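Local atomic coordinates of sensor protein, Kinase (Polaromonas sp. JS666, PDB entry 3GRC), a protein that probably acts as a phosphoacceptor receiver module of a two-component sensor kinase, taking up a phosphoryl group to relay a signal. Residues 36-44 against 60-68. Residues are numbered along the deposited sequence; the frame is centred on the assembly and turned at random.
Sequences VHSAAQALE and LPDQDGVSL
Ala39 and Leu68, with CA atoms 5.7 Å apart, bring the first turn of the helix starting at Ala39 against the opening turn of the helix starting at Gly65, while Ser38 draws level with Leu60 in the loop before the second helix. Asp62 reaches across from that loop to the N-terminal end of helix 39-48. Its OD2 accepts from Ala40 N at 3.2 Å, on the syn side but 27° out of the carboxylate plane, and OD1 takes a weak bond from Ala39 N. The carboxylate thus lies at the positive end of the helix dipole, which probably helps to stabilise its negative charge. Ser38 is the N-cap: with OG turned between its own N and carbonyl carbon (chi1 79°), it accepts from Gln41 N at 3.2 Å, and its CB lies 3.3 Å from Asp62 OD2. Replacing Ser38 by an alanine removes OG, which would probably leave Gln41 N without its capping acceptor and the first turn less firmly fixed beside Asp62. The methyl of Ala39 also packs against the extended side chain of Gln63, with NE2 3.7 Å from CB. Further inward, Leu68, its CG anti to the backbone N (chi1 169°), sends CD2 to Ala42 CB at 3.9 Å, whereas CD1 meets Leu43 CD2 at 3.8 Å, the two leucines lying side by side with their chains running opposite ways. Below them, Ala42 and Leu68 both rest on Met54 of strand 53-56. Here two neighbouring helices pack over one face of the parallel sheet, in the alternating beta-alpha architecture of a CheY-like receiver domain.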
loop_
_atom_site.group_PDB
_atom_site.type_symbol
_atom_site.label_atom_id
_atom_site.label_comp_id
_atom_site.label_asym_id
_atom_site.label_seq_id
_atom_site.Cartn_x
_atom_site.Cartn_y
_atom_site.Cartn_z
ATOM N N VAL A 36 7.950 -3.076 5.808
ATOM C CA VAL A 36 7.761 -4.477 6.179
ATOM C C VAL A 36 7.858 -5.252 4.871
ATOM O O VAL A 36 7.610 -4.702 3.803
ATOM C CB VAL A 36 6.403 -4.763 6.904
ATOM C CG1 VAL A 36 6.413 -4.057 8.257
ATOM C CG2 VAL A 36 5.202 -4.318 6.059
ATOM N N HIS A 37 8.212 -6.528 4.948
ATOM C CA HIS A 37 8.404 -7.308 3.731
ATOM C C HIS A 37 7.462 -8.471 3.436
ATOM O O HIS A 37 7.723 -9.247 2.509
ATOM C CB HIS A 37 9.852 -7.797 3.690
ATOM C CG HIS A 37 10.240 -8.655 4.850
ATOM N ND1 HIS A 37 9.887 -9.986 4.954
ATOM C CD2 HIS A 37 10.939 -8.374 5.979
ATOM C CE1 HIS A 37 10.347 -10.481 6.084
ATOM N NE2 HIS A 37 10.993 -9.518 6.726
ATOM N N SER A 38 6.377 -8.596 4.195
ATOM C CA SER A 38 5.438 -9.689 3.961
ATOM C C SER A 38 4.040 -9.357 4.452
ATOM O O SER A 38 3.848 -8.440 5.255
ATOM C CB SER A 38 5.912 -10.975 4.645
ATOM O OG SER A 38 5.620 -10.941 6.036
ATOM N N ALA A 39 3.068 -10.123 3.961
ATOM C CA ALA A 39 1.673 -9.944 4.334
ATOM C C ALA A 39 1.476 -10.132 5.833
ATOM O O ALA A 39 0.735 -9.379 6.470
ATOM C CB ALA A 39 0.794 -10.921 3.559
ATOM N N ALA A 40 2.154 -11.131 6.391
ATOM C CA ALA A 40 2.053 -11.430 7.814
ATOM C C ALA A 40 2.526 -10.220 8.619
ATOM O O ALA A 40 1.827 -9.757 9.534
ATOM C CB ALA A 40 2.899 -12.658 8.148
ATOM N N GLN A 41 3.708 -9.709 8.273
ATOM C CA GLN A 41 4.255 -8.546 8.953
ATOM C C GLN A 41 3.330 -7.349 8.812
ATOM O O GLN A 41 3.164 -6.572 9.751
ATOM C CB GLN A 41 5.615 -8.173 8.390
ATOM C CG GLN A 41 6.733 -9.092 8.769
ATOM C CD GLN A 41 8.070 -8.423 8.561
ATOM O OE1 GLN A 41 8.260 -7.700 7.582
ATOM N NE2 GLN A 41 9.010 -8.658 9.480
ATOM N N ALA A 42 2.728 -7.202 7.637
ATOM C CA ALA A 42 1.827 -6.088 7.415
ATOM C C ALA A 42 0.601 -6.203 8.332
ATOM O O ALA A 42 0.188 -5.224 8.951
ATOM C CB ALA A 42 1.408 -6.037 5.953
ATOM N N LEU A 43 0.030 -7.400 8.426
ATOM C CA LEU A 43 -1.136 -7.612 9.284
ATOM C C LEU A 43 -0.817 -7.316 10.756
ATOM O O LEU A 43 -1.598 -6.666 11.454
ATOM C CB LEU A 43 -1.655 -9.046 9.120
ATOM C CG LEU A 43 -2.326 -9.272 7.761
ATOM C CD1 LEU A 43 -2.656 -10.737 7.537
ATOM C CD2 LEU A 43 -3.582 -8.420 7.711
ATOM N N GLU A 44 0.340 -7.775 11.216
ATOM C CA GLU A 44 0.758 -7.538 12.593
ATOM C C GLU A 44 0.970 -6.041 12.839
ATOM O O GLU A 44 0.371 -5.438 13.736
ATOM C CB GLU A 44 2.074 -8.274 12.875
ATOM C CG GLU A 44 2.519 -8.218 14.331
ATOM C CD GLU A 44 3.943 -8.732 14.553
ATOM O OE1 GLU A 44 4.348 -9.737 13.925
ATOM O OE2 GLU A 44 4.658 -8.131 15.380
ATOM N N LEU A 60 4.148 -10.859 -3.255
ATOM C CA LEU A 60 4.743 -11.142 -1.951
ATOM C C LEU A 60 5.025 -12.637 -1.788
ATOM O O LEU A 60 4.362 -13.473 -2.401
ATOM C CB LEU A 60 3.809 -10.680 -0.839
ATOM C CG LEU A 60 3.380 -9.220 -0.918
ATOM C CD1 LEU A 60 2.287 -8.963 0.097
ATOM C CD2 LEU A 60 4.586 -8.319 -0.687
ATOM N N PRO A 61 6.006 -12.989 -0.939
ATOM C CA PRO A 61 6.378 -14.391 -0.690
ATOM C C PRO A 61 5.237 -15.250 -0.132
ATOM O O PRO A 61 4.690 -16.087 -0.850
ATOM C CB PRO A 61 7.555 -14.270 0.282
ATOM C CG PRO A 61 7.238 -13.002 1.041
ATOM C CD PRO A 61 6.763 -12.076 -0.059
ATOM N N ASP A 62 4.883 -15.037 1.136
ATOM C CA ASP A 62 3.806 -15.794 1.788
ATOM C C ASP A 62 2.453 -15.693 1.070
ATOM O O ASP A 62 2.122 -16.537 0.236
ATOM C CB ASP A 62 3.653 -15.377 3.276
ATOM C CG ASP A 62 3.559 -13.853 3.490
ATOM O OD1 ASP A 62 3.401 -13.083 2.514
ATOM O OD2 ASP A 62 3.637 -13.424 4.667
ATOM N N GLN A 63 1.669 -14.673 1.406
ATOM C CA GLN A 63 0.373 -14.457 0.775
ATOM C C GLN A 63 0.570 -13.378 -0.269
ATOM O O GLN A 63 1.328 -12.432 -0.044
ATOM C CB GLN A 63 -0.649 -13.933 1.778
ATOM C CG GLN A 63 -0.748 -14.682 3.083
ATOM C CD GLN A 63 -1.558 -13.907 4.106
ATOM O OE1 GLN A 63 -2.690 -13.500 3.839
ATOM N NE2 GLN A 63 -0.980 -13.695 5.282
ATOM N N ASP A 64 -0.106 -13.496 -1.405
ATOM C CA ASP A 64 0.032 -12.460 -2.413
ATOM C C ASP A 64 -0.708 -11.198 -1.979
ATOM O O ASP A 64 -1.526 -11.222 -1.063
ATOM C CB ASP A 64 -0.480 -12.938 -3.770
ATOM C CG ASP A 64 -1.843 -13.559 -3.690
ATOM O OD1 ASP A 64 -2.792 -12.872 -3.248
ATOM O OD2 ASP A 64 -1.962 -14.742 -4.075
ATOM N N GLY A 65 -0.407 -10.098 -2.651
ATOM C CA GLY A 65 -1.015 -8.826 -2.326
ATOM C C GLY A 65 -2.524 -8.766 -2.273
ATOM O O GLY A 65 -3.067 -8.138 -1.374
ATOM N N VAL A 66 -3.215 -9.398 -3.217
ATOM C CA VAL A 66 -4.673 -9.339 -3.200
ATOM C C VAL A 66 -5.243 -10.054 -1.978
ATOM O O VAL A 66 -6.268 -9.649 -1.439
ATOM C CB VAL A 66 -5.281 -9.931 -4.491
ATOM C CG1 VAL A 66 -6.802 -9.884 -4.417
ATOM C CG2 VAL A 66 -4.801 -9.127 -5.704
ATOM N N SER A 67 -4.571 -11.113 -1.542
ATOM C CA SER A 67 -5.001 -11.861 -0.364
ATOM C C SER A 67 -4.879 -10.969 0.870
ATOM O O SER A 67 -5.751 -10.963 1.746
ATOM C CB SER A 67 -4.123 -13.104 -0.179
ATOM O OG SER A 67 -4.334 -13.684 1.098
ATOM N N LEU A 68 -3.781 -10.226 0.937
ATOM C CA LEU A 68 -3.541 -9.315 2.043
ATOM C C LEU A 68 -4.629 -8.247 2.078
ATOM O O LEU A 68 -5.223 -7.994 3.124
ATOM C CB LEU A 68 -2.172 -8.656 1.890
ATOM C CG LEU A 68 -1.837 -7.480 2.816
ATOM C CD1 LEU A 68 -2.144 -7.821 4.271
ATOM C CD2 LEU A 68 -0.370 -7.136 2.635
#